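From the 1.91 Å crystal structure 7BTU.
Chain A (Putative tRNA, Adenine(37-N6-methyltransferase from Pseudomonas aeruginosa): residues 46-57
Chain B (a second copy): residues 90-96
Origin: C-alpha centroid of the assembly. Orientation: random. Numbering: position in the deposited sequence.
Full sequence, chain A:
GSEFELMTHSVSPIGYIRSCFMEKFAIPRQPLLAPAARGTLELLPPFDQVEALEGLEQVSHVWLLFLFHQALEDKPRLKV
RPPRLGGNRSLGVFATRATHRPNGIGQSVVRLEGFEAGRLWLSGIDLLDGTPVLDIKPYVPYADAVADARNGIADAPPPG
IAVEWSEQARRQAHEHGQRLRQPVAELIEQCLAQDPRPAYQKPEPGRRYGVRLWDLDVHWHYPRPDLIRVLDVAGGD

Chain A, residues 46-57: PFDQVEALEGLE
Chain B (90-96) SLGVFAT

Two copies of the protein meet here through backbone hydrogen bonds bordered by apolar side chains. In chain A, a type I turn spans Pro46(A), preceded by a cis peptide bond, to Gln49(A); a 3-10 segment covers residues 50-52, and a type II turn runs from Leu53(A) to Leu56(A). Chain B passes from a short strand, 91-92, into a 3-10 segment, 93-95. The CA atoms of Ala52(A) and Gly92(B) lie 4.1 Å apart, those of Leu56(A) and Ala95(B) 5.2 Å.

Two donors of chain B are satisfied by carbonyls of chain A: Gly92(B) N reaches Glu54(A) O at 2.8 Å (162° at hydrogen), and Phe94(B) N reaches Ala52(A) O at 3.1 Å (153°). Val93(B) N, though 3.4 Å from Ala52(A) O, is too poorly angled to bond. Within chain B, Ala95(B) N bonds Gly92(B) O at 2.8 Å, and Thr96(B) N and OG1 (chi1 p) both bond Val93(B) O, at 3.1 and 2.8 Å. In chain A, Leu56(A) N closes its turn on Leu53(A) O at 2.9 Å, while Gly55(A) N donates to Glu57(A) OE1 at 2.9 Å. Phe94(B) O is buried without a partner; its neighbour Leu56(A) CD2, at 3.5 Å, cannot donate.

Glycine suits the place of Gly92(B) (phi/psi -67/146) because an ideal CB on Gly92(B) would lie 2.3 Å from Ala52(A) O; Gly92(B) CA instead makes a CA-H...O contact with Ala52(A) O at 3.3 Å. Gly55(A), at 105/-21, would jam a CB against the preceding carbonyl and place it 2.8 Å from Leu91(B) CD2.

The CA-to-CB bond of Phe94(B) points toward the chain A stretch, and with chi1 m and chi2 -47° Phe94(B) CD2 lies 3.7 Å from Ala52(A) CB and 3.8 Å from Leu53(A) CD2. Phe47(A) CB meets the ring's edge. Leu53(A) and Leu56(A) are both mt; small Ala95(B) brings CB within 4.0 Å of Leu56(A) CG.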

# COMPACT_ATOMS: atom_id res chain seq x y z
N PRO A 46 -8.99 12.80 -18.09
CA PRO A 46 -10.40 12.87 -17.65
C PRO A 46 -10.57 12.57 -16.14
O PRO A 46 -11.70 12.40 -15.62
CB PRO A 46 -11.06 11.78 -18.50
CG PRO A 46 -9.97 10.69 -18.57
CD PRO A 46 -8.64 11.47 -18.64
N PHE A 47 -9.45 12.53 -15.42
CA PHE A 47 -9.48 12.09 -14.02
C PHE A 47 -9.87 13.22 -13.09
O PHE A 47 -10.04 13.00 -11.89
CB PHE A 47 -8.11 11.51 -13.60
CG PHE A 47 -7.55 10.53 -14.60
CD1 PHE A 47 -8.17 9.31 -14.80
CD2 PHE A 47 -6.46 10.89 -15.41
CE1 PHE A 47 -7.70 8.41 -15.76
CE2 PHE A 47 -5.97 9.98 -16.35
CZ PHE A 47 -6.61 8.75 -16.54
N ASP A 48 -10.12 14.40 -13.66
CA ASP A 48 -10.54 15.56 -12.90
C ASP A 48 -12.05 15.65 -12.83
O ASP A 48 -12.60 16.62 -12.29
CB ASP A 48 -9.96 16.84 -13.52
CG ASP A 48 -10.37 17.01 -15.01
OD1 ASP A 48 -10.93 16.07 -15.60
OD2 ASP A 48 -10.12 18.09 -15.58
N GLN A 49 -12.75 14.66 -13.34
CA GLN A 49 -14.20 14.74 -13.31
C GLN A 49 -14.66 14.29 -11.92
O GLN A 49 -14.13 13.33 -11.37
CB GLN A 49 -14.81 13.88 -14.44
CG GLN A 49 -14.45 14.34 -15.89
CD GLN A 49 -14.67 13.26 -16.99
OE1 GLN A 49 -15.36 12.27 -16.77
NE2 GLN A 49 -14.07 13.46 -18.16
N VAL A 50 -15.69 14.95 -11.38
CA VAL A 50 -16.08 14.72 -9.99
C VAL A 50 -16.62 13.29 -9.79
O VAL A 50 -16.50 12.73 -8.69
CB VAL A 50 -17.11 15.81 -9.53
CG1 VAL A 50 -18.41 15.71 -10.28
CG2 VAL A 50 -17.40 15.72 -8.04
N GLU A 51 -17.13 12.66 -10.85
CA GLU A 51 -17.64 11.29 -10.71
C GLU A 51 -16.54 10.32 -10.30
O GLU A 51 -16.82 9.29 -9.69
CB GLU A 51 -18.25 10.83 -12.03
CG GLU A 51 -19.56 11.45 -12.39
CD GLU A 51 -19.43 12.84 -13.01
OE1 GLU A 51 -18.29 13.26 -13.33
OE2 GLU A 51 -20.48 13.51 -13.19
N ALA A 52 -15.28 10.62 -10.62
CA ALA A 52 -14.22 9.68 -10.28
C ALA A 52 -13.96 9.58 -8.78
O ALA A 52 -13.31 8.62 -8.35
CB ALA A 52 -12.92 10.05 -11.00
N LEU A 53 -14.49 10.52 -7.99
CA LEU A 53 -14.20 10.64 -6.57
C LEU A 53 -15.37 10.30 -5.69
O LEU A 53 -15.22 10.35 -4.46
CB LEU A 53 -13.75 12.07 -6.25
CG LEU A 53 -12.61 12.49 -7.18
CD1 LEU A 53 -12.26 13.95 -6.93
CD2 LEU A 53 -11.38 11.61 -6.94
N GLU A 54 -16.53 10.00 -6.28
CA GLU A 54 -17.78 9.84 -5.55
C GLU A 54 -17.65 8.74 -4.51
O GLU A 54 -17.31 7.60 -4.83
CB GLU A 54 -18.91 9.52 -6.55
N GLY A 55 -17.94 9.08 -3.27
CA GLY A 55 -17.74 8.16 -2.17
C GLY A 55 -16.54 8.47 -1.30
O GLY A 55 -16.50 8.01 -0.16
N LEU A 56 -15.55 9.23 -1.79
CA LEU A 56 -14.42 9.57 -0.92
C LEU A 56 -14.84 10.47 0.23
O LEU A 56 -14.10 10.56 1.20
CB LEU A 56 -13.28 10.23 -1.71
CG LEU A 56 -12.52 9.27 -2.62
CD1 LEU A 56 -11.48 10.01 -3.43
CD2 LEU A 56 -11.81 8.20 -1.81
N GLU A 57 -16.04 11.06 0.20
CA GLU A 57 -16.50 11.80 1.37
C GLU A 57 -16.60 10.91 2.61
O GLU A 57 -16.61 11.42 3.74
CB GLU A 57 -17.85 12.47 1.06
CG GLU A 57 -19.02 11.55 0.92
CD GLU A 57 -19.28 11.13 -0.52
OE1 GLU A 57 -18.37 11.27 -1.37
OE2 GLU A 57 -20.40 10.64 -0.79
N SER B 90 -23.64 4.38 -7.59
CA SER B 90 -22.33 4.22 -8.24
C SER B 90 -21.17 5.01 -7.58
O SER B 90 -21.25 6.25 -7.39
CB SER B 90 -22.44 4.60 -9.72
N LEU B 91 -20.06 4.32 -7.31
CA LEU B 91 -18.94 4.94 -6.63
C LEU B 91 -17.88 5.33 -7.64
O LEU B 91 -17.75 4.70 -8.69
CB LEU B 91 -18.33 3.99 -5.60
CG LEU B 91 -19.24 3.68 -4.41
CD1 LEU B 91 -18.53 2.67 -3.53
CD2 LEU B 91 -19.51 4.97 -3.65
N GLY B 92 -17.11 6.38 -7.32
CA GLY B 92 -15.96 6.72 -8.13
C GLY B 92 -14.88 5.65 -8.06
O GLY B 92 -14.67 5.00 -7.04
N VAL B 93 -14.17 5.47 -9.18
CA VAL B 93 -13.15 4.43 -9.20
C VAL B 93 -12.11 4.67 -8.10
O VAL B 93 -11.61 3.73 -7.49
CB VAL B 93 -12.48 4.36 -10.60
CG1 VAL B 93 -11.72 5.64 -10.91
CG2 VAL B 93 -11.51 3.13 -10.71
N PHE B 94 -11.83 5.93 -7.80
CA PHE B 94 -10.83 6.26 -6.79
C PHE B 94 -11.36 6.09 -5.37
O PHE B 94 -10.58 6.22 -4.42
CB PHE B 94 -10.32 7.69 -7.00
CG PHE B 94 -9.61 7.87 -8.30
CD1 PHE B 94 -8.64 6.96 -8.70
CD2 PHE B 94 -9.89 8.93 -9.15
CE1 PHE B 94 -7.92 7.15 -9.93
CE2 PHE B 94 -9.20 9.11 -10.34
CZ PHE B 94 -8.24 8.21 -10.75
N ALA B 95 -12.65 5.81 -5.23
CA ALA B 95 -13.23 5.47 -3.94
C ALA B 95 -13.29 3.95 -3.73
O ALA B 95 -13.88 3.49 -2.74
CB ALA B 95 -14.65 6.07 -3.84
N THR B 96 -12.71 3.19 -4.65
CA THR B 96 -12.80 1.74 -4.67
C THR B 96 -11.44 1.13 -4.91
O THR B 96 -10.48 1.78 -5.36
CB THR B 96 -13.72 1.21 -5.79
OG1 THR B 96 -13.00 1.29 -7.03
CG2 THR B 96 -15.04 1.99 -5.90